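Local coordinates for protein putative glycosyltransferase (GalT1) (Streptococcus parasanguinis FW213, PDB 5HEA) that probably transfers sugar from a nucleotide-activated donor, this part of the protein being its C-terminal GT-A-type glycosyltransferase domain, at residues A[185-197]-A[229-241]. Residues are numbered along the deposited sequence; the frame is centred on the assembly and turned at random.
Sequences LGRLREDDATIYR and DDISSMISNAEER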
loop_
_atom_site.group_PDB
_atom_site.type_symbol
_atom_site.label_atom_id
_atom_site.label_comp_id
_atom_site.label_asym_id
_atom_site.label_seq_id
_atom_site.Cartn_x
_atom_site.Cartn_y
_atom_site.Cartn_z
ATOM N N LEU A 185 -19.354 5.705 7.245
ATOM C CA LEU A 185 -17.947 6.058 7.393
ATOM C C LEU A 185 -17.250 6.378 6.080
ATOM O O LEU A 185 -17.564 5.802 5.035
ATOM C CB LEU A 185 -17.186 4.952 8.129
ATOM C CG LEU A 185 -17.385 4.873 9.644
ATOM C CD1 LEU A 185 -17.803 6.228 10.215
ATOM C CD2 LEU A 185 -18.370 3.797 10.041
ATOM N N GLY A 186 -16.317 7.326 6.144
ATOM C CA GLY A 186 -15.454 7.662 5.024
ATOM C C GLY A 186 -16.184 8.316 3.871
ATOM O O GLY A 186 -15.578 8.701 2.873
ATOM N N ARG A 187 -17.495 8.450 4.028
ATOM C CA ARG A 187 -18.378 8.904 2.970
ATOM C C ARG A 187 -18.625 10.395 3.153
ATOM O O ARG A 187 -18.817 10.862 4.273
ATOM C CB ARG A 187 -19.706 8.135 3.074
ATOM C CG ARG A 187 -20.474 7.913 1.778
ATOM C CD ARG A 187 -21.962 7.681 2.072
ATOM N NE ARG A 187 -22.707 7.122 0.945
ATOM C CZ ARG A 187 -23.435 6.005 0.999
ATOM N NH1 ARG A 187 -23.527 5.316 2.134
ATOM N NH2 ARG A 187 -24.082 5.575 -0.084
ATOM N N LEU A 188 -18.588 11.144 2.056
ATOM C CA LEU A 188 -19.081 12.517 2.055
ATOM C C LEU A 188 -20.556 12.397 1.682
ATOM O O LEU A 188 -21.012 11.300 1.357
ATOM C CB LEU A 188 -18.326 13.372 1.030
ATOM C CG LEU A 188 -18.037 14.862 1.287
ATOM C CD1 LEU A 188 -18.070 15.669 -0.022
ATOM C CD2 LEU A 188 -18.957 15.478 2.338
ATOM N N ARG A 189 -21.297 13.508 1.721
ATOM C CA ARG A 189 -22.759 13.479 1.621
ATOM C C ARG A 189 -23.284 12.507 2.681
ATOM O O ARG A 189 -24.107 11.630 2.410
ATOM C CB ARG A 189 -23.208 13.060 0.215
ATOM C CG ARG A 189 -22.716 13.957 -0.907
ATOM C CD ARG A 189 -23.327 15.345 -0.804
ATOM N NE ARG A 189 -23.543 15.950 -2.118
ATOM C CZ ARG A 189 -24.699 15.921 -2.776
ATOM N NH1 ARG A 189 -25.761 15.318 -2.246
ATOM N NH2 ARG A 189 -24.794 16.500 -3.966
ATOM N N GLU A 190 -22.752 12.632 3.890
ATOM C CA GLU A 190 -23.099 11.698 4.948
ATOM C C GLU A 190 -24.449 12.089 5.549
ATOM O O GLU A 190 -25.237 11.210 5.925
ATOM C CB GLU A 190 -21.987 11.610 6.005
ATOM C CG GLU A 190 -21.707 12.893 6.818
ATOM C CD GLU A 190 -20.729 13.885 6.153
ATOM O OE1 GLU A 190 -20.347 13.715 4.970
ATOM O OE2 GLU A 190 -20.338 14.862 6.834
ATOM N N ASP A 191 -24.704 13.404 5.601
ATOM C CA ASP A 191 -25.998 13.981 6.023
ATOM C C ASP A 191 -27.114 13.504 5.103
ATOM O O ASP A 191 -28.199 13.116 5.565
ATOM C CB ASP A 191 -25.982 15.526 5.970
ATOM C CG ASP A 191 -25.189 16.166 7.108
ATOM O OD1 ASP A 191 -24.761 15.430 8.024
ATOM O OD2 ASP A 191 -25.005 17.417 7.090
ATOM N N ASP A 192 -26.827 13.564 3.801
ATOM C CA ASP A 192 -27.721 13.123 2.726
ATOM C C ASP A 192 -28.173 11.662 2.944
ATOM O O ASP A 192 -29.322 11.316 2.682
ATOM C CB ASP A 192 -26.971 13.290 1.393
ATOM C CG ASP A 192 -27.813 12.941 0.155
ATOM O OD1 ASP A 192 -29.054 13.068 0.158
ATOM O OD2 ASP A 192 -27.195 12.562 -0.853
ATOM N N ALA A 193 -27.265 10.825 3.446
ATOM C CA ALA A 193 -27.530 9.399 3.656
ATOM C C ALA A 193 -28.224 9.088 4.976
ATOM O O ALA A 193 -28.656 7.957 5.192
ATOM C CB ALA A 193 -26.219 8.601 3.564
ATOM N N THR A 194 -28.366 10.084 5.850
ATOM C CA THR A 194 -28.698 9.788 7.245
ATOM C C THR A 194 -29.932 10.502 7.815
ATOM O O THR A 194 -30.758 9.872 8.478
ATOM C CB THR A 194 -27.466 10.067 8.175
ATOM O OG1 THR A 194 -26.317 9.375 7.668
ATOM C CG2 THR A 194 -27.736 9.587 9.605
ATOM N N ILE A 195 -30.038 11.808 7.582
ATOM C CA ILE A 195 -31.060 12.626 8.242
ATOM C C ILE A 195 -32.463 12.094 7.958
ATOM O O ILE A 195 -33.269 11.930 8.872
ATOM C CB ILE A 195 -30.918 14.124 7.868
ATOM C CG1 ILE A 195 -29.598 14.669 8.417
ATOM C CG2 ILE A 195 -32.064 14.946 8.443
ATOM C CD1 ILE A 195 -29.442 14.456 9.940
ATOM N N TYR A 196 -32.738 11.773 6.701
ATOM C CA TYR A 196 -34.077 11.294 6.339
ATOM C C TYR A 196 -34.474 10.014 7.073
ATOM O O TYR A 196 -35.662 9.783 7.336
ATOM C CB TYR A 196 -34.213 11.126 4.823
ATOM C CG TYR A 196 -33.609 9.855 4.278
ATOM C CD1 TYR A 196 -32.255 9.774 3.994
ATOM C CD2 TYR A 196 -34.404 8.745 4.017
ATOM C CE1 TYR A 196 -31.698 8.608 3.479
ATOM C CE2 TYR A 196 -33.859 7.575 3.501
ATOM C CZ TYR A 196 -32.506 7.515 3.236
ATOM O OH TYR A 196 -31.960 6.355 2.733
ATOM N N ARG A 197 -33.499 9.178 7.421
ATOM C CA ARG A 197 -33.829 7.973 8.178
ATOM C C ARG A 197 -34.364 8.304 9.576
ATOM O O ARG A 197 -35.248 7.621 10.088
ATOM C CB ARG A 197 -32.643 7.008 8.225
ATOM C CG ARG A 197 -32.217 6.550 6.827
ATOM C CD ARG A 197 -31.129 5.506 6.872
ATOM N NE ARG A 197 -29.784 6.082 6.858
ATOM C CZ ARG A 197 -28.835 5.793 7.748
ATOM N NH1 ARG A 197 -29.102 4.945 8.740
ATOM N NH2 ARG A 197 -27.616 6.337 7.650
ATOM N N ASP A 229 -17.399 17.643 -4.476
ATOM C CA ASP A 229 -18.557 16.799 -4.208
ATOM C C ASP A 229 -18.210 15.322 -4.402
ATOM O O ASP A 229 -17.384 14.967 -5.244
ATOM C CB ASP A 229 -19.731 17.193 -5.117
ATOM C CG ASP A 229 -21.093 16.788 -4.545
ATOM O OD1 ASP A 229 -21.168 15.820 -3.755
ATOM O OD2 ASP A 229 -22.099 17.445 -4.892
ATOM N N ASP A 230 -18.841 14.474 -3.597
ATOM C CA ASP A 230 -18.742 13.025 -3.731
ATOM C C ASP A 230 -19.838 12.592 -4.701
ATOM O O ASP A 230 -20.971 12.323 -4.297
ATOM C CB ASP A 230 -18.949 12.369 -2.359
ATOM C CG ASP A 230 -18.750 10.852 -2.375
ATOM O OD1 ASP A 230 -18.718 10.239 -3.461
ATOM O OD2 ASP A 230 -18.642 10.263 -1.276
ATOM N N ILE A 231 -19.502 12.530 -5.984
ATOM C CA ILE A 231 -20.500 12.255 -7.013
ATOM C C ILE A 231 -21.137 10.883 -6.814
ATOM O O ILE A 231 -22.351 10.733 -6.922
ATOM C CB ILE A 231 -19.908 12.332 -8.443
ATOM C CG1 ILE A 231 -19.130 13.631 -8.646
ATOM C CG2 ILE A 231 -21.013 12.229 -9.468
ATOM C CD1 ILE A 231 -17.665 13.548 -8.253
ATOM N N SER A 232 -20.307 9.889 -6.519
ATOM C CA SER A 232 -20.796 8.530 -6.354
ATOM C C SER A 232 -21.846 8.401 -5.253
ATOM O O SER A 232 -22.882 7.769 -5.459
ATOM C CB SER A 232 -19.647 7.578 -6.062
ATOM O OG SER A 232 -20.129 6.262 -6.111
ATOM N N SER A 233 -21.565 8.975 -4.083
ATOM C CA SER A 233 -22.531 8.997 -2.980
ATOM C C SER A 233 -23.831 9.731 -3.305
ATOM O O SER A 233 -24.920 9.299 -2.909
ATOM C CB SER A 233 -21.901 9.641 -1.754
ATOM O OG SER A 233 -21.025 8.718 -1.150
ATOM N N MET A 234 -23.709 10.852 -4.007
ATOM C CA MET A 234 -24.875 11.621 -4.437
ATOM C C MET A 234 -25.896 10.699 -5.139
ATOM O O MET A 234 -27.106 10.783 -4.902
ATOM C CB MET A 234 -24.431 12.750 -5.372
ATOM C CG MET A 234 -25.548 13.695 -5.803
ATOM S SD MET A 234 -25.005 14.972 -6.968
ATOM C CE MET A 234 -24.411 13.986 -8.358
ATOM N N ILE A 235 -25.389 9.807 -5.980
ATOM C CA ILE A 235 -26.241 8.909 -6.750
ATOM C C ILE A 235 -26.720 7.754 -5.887
ATOM O O ILE A 235 -27.914 7.487 -5.823
ATOM C CB ILE A 235 -25.500 8.390 -8.009
ATOM C CG1 ILE A 235 -25.119 9.572 -8.899
ATOM C CG2 ILE A 235 -26.364 7.411 -8.786
ATOM C CD1 ILE A 235 -26.317 10.458 -9.220
ATOM N N SER A 236 -25.798 7.062 -5.214
ATOM C CA SER A 236 -26.197 5.896 -4.416
ATOM C C SER A 236 -27.109 6.268 -3.226
ATOM O O SER A 236 -28.022 5.507 -2.886
ATOM C CB SER A 236 -24.977 5.085 -3.962
ATOM O OG SER A 236 -24.178 5.853 -3.103
ATOM N N ASN A 237 -26.884 7.436 -2.614
ATOM C CA ASN A 237 -27.800 7.934 -1.576
ATOM C C ASN A 237 -29.230 8.080 -2.084
ATOM O O ASN A 237 -30.167 7.700 -1.400
ATOM C CB ASN A 237 -27.355 9.289 -0.994
ATOM C CG ASN A 237 -26.113 9.179 -0.120
ATOM O OD1 ASN A 237 -25.667 8.083 0.202
ATOM N ND2 ASN A 237 -25.563 10.322 0.278
ATOM N N ALA A 238 -29.394 8.677 -3.265
ATOM C CA ALA A 238 -30.728 8.875 -3.839
ATOM C C ALA A 238 -31.407 7.532 -4.194
ATOM O O ALA A 238 -32.616 7.364 -4.012
ATOM C CB ALA A 238 -30.656 9.796 -5.071
ATOM N N GLU A 239 -30.623 6.580 -4.694
ATOM C CA GLU A 239 -31.147 5.243 -5.025
ATOM C C GLU A 239 -31.574 4.470 -3.782
ATOM O O GLU A 239 -32.651 3.897 -3.732
ATOM C CB GLU A 239 -30.109 4.453 -5.832
ATOM C CG GLU A 239 -29.980 4.999 -7.257
ATOM C CD GLU A 239 -28.721 4.548 -7.979
ATOM O OE1 GLU A 239 -27.855 3.909 -7.341
ATOM O OE2 GLU A 239 -28.605 4.837 -9.196
ATOM N N GLU A 240 -30.722 4.470 -2.769
ATOM C CA GLU A 240 -31.060 3.878 -1.476
ATOM C C GLU A 240 -32.347 4.492 -0.885
ATOM O O GLU A 240 -33.241 3.783 -0.403
ATOM C CB GLU A 240 -29.861 4.095 -0.545
ATOM C CG GLU A 240 -29.971 3.577 0.883
ATOM C CD GLU A 240 -28.681 3.859 1.655
ATOM O OE1 GLU A 240 -28.199 5.028 1.661
ATOM O OE2 GLU A 240 -28.122 2.902 2.223
ATOM N N ARG A 241 -32.454 5.815 -0.940
ATOM C CA ARG A 241 -33.614 6.504 -0.368
ATOM C C ARG A 241 -34.920 6.192 -1.123
ATOM O O ARG A 241 -35.974 5.963 -0.505
ATOM C CB ARG A 241 -33.365 8.017 -0.298
ATOM C CG ARG A 241 -34.607 8.851 0.036
ATOM C CD ARG A 241 -34.235 10.294 0.419
ATOM N NE ARG A 241 -33.381 10.977 -0.554
ATOM C CZ ARG A 241 -32.117 11.331 -0.319
ATOM N NH1 ARG A 241 -31.565 11.061 0.856
ATOM N NH2 ARG A 241 -31.399 11.968 -1.248
HETATM O O HOH W 1 -29.703 7.171 1.420
#
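A chi1 of -177° swings the D192 carboxylate away from its own amide nitrogen, while the R241 chain runs extended to CD and then bends at chi3 (52°); the two side chains cross at about a right angle, carboxylate and guanidinium planes 46° apart. R241 grips D192 end-on: NH2 reaches OD1 at 2.9 Å, on the syn side, and NH1 donates to the backbone O of the same residue at 2.9 Å. R241 NE is bound by Q255. With the guanidinium fixed in this way, R241 CD sits over the centre of one face of the Y196 ring, 3.9 Å from the centroid, a CH-pi contact joined by a cation-pi component from CZ. A water links Y196 OH to N237 O and E240 OE1; E240 OE2 pairs with K285 of the second subunit.

One turn back along the helix, the buried N237 amide spans the interface. Its ND2 donates to R189 O (2.9 Å) and to D192 OD2 (3.0 Å), the latter approached from above the carboxylate plane; R262 of helix 253-272 also binds OD2. R187, less well ordered, gives NE to S233 OG and NH2 to S236 OG. R189 holds D229 side-on, NE to OD1 at 2.9 Å and NH2 to OD2 at 3.0 Å, with M234 alongside, although D229 is also poorly ordered and this end less well defined. R189 NH1 forms a salt bridge with D192 OD2 (3.4 Å), connecting both pairs into a salt-bridge network of R189, D192, D229 and R241 that joins the loop before helix 195-201 of the GT-A-type fold to the C-terminal helices.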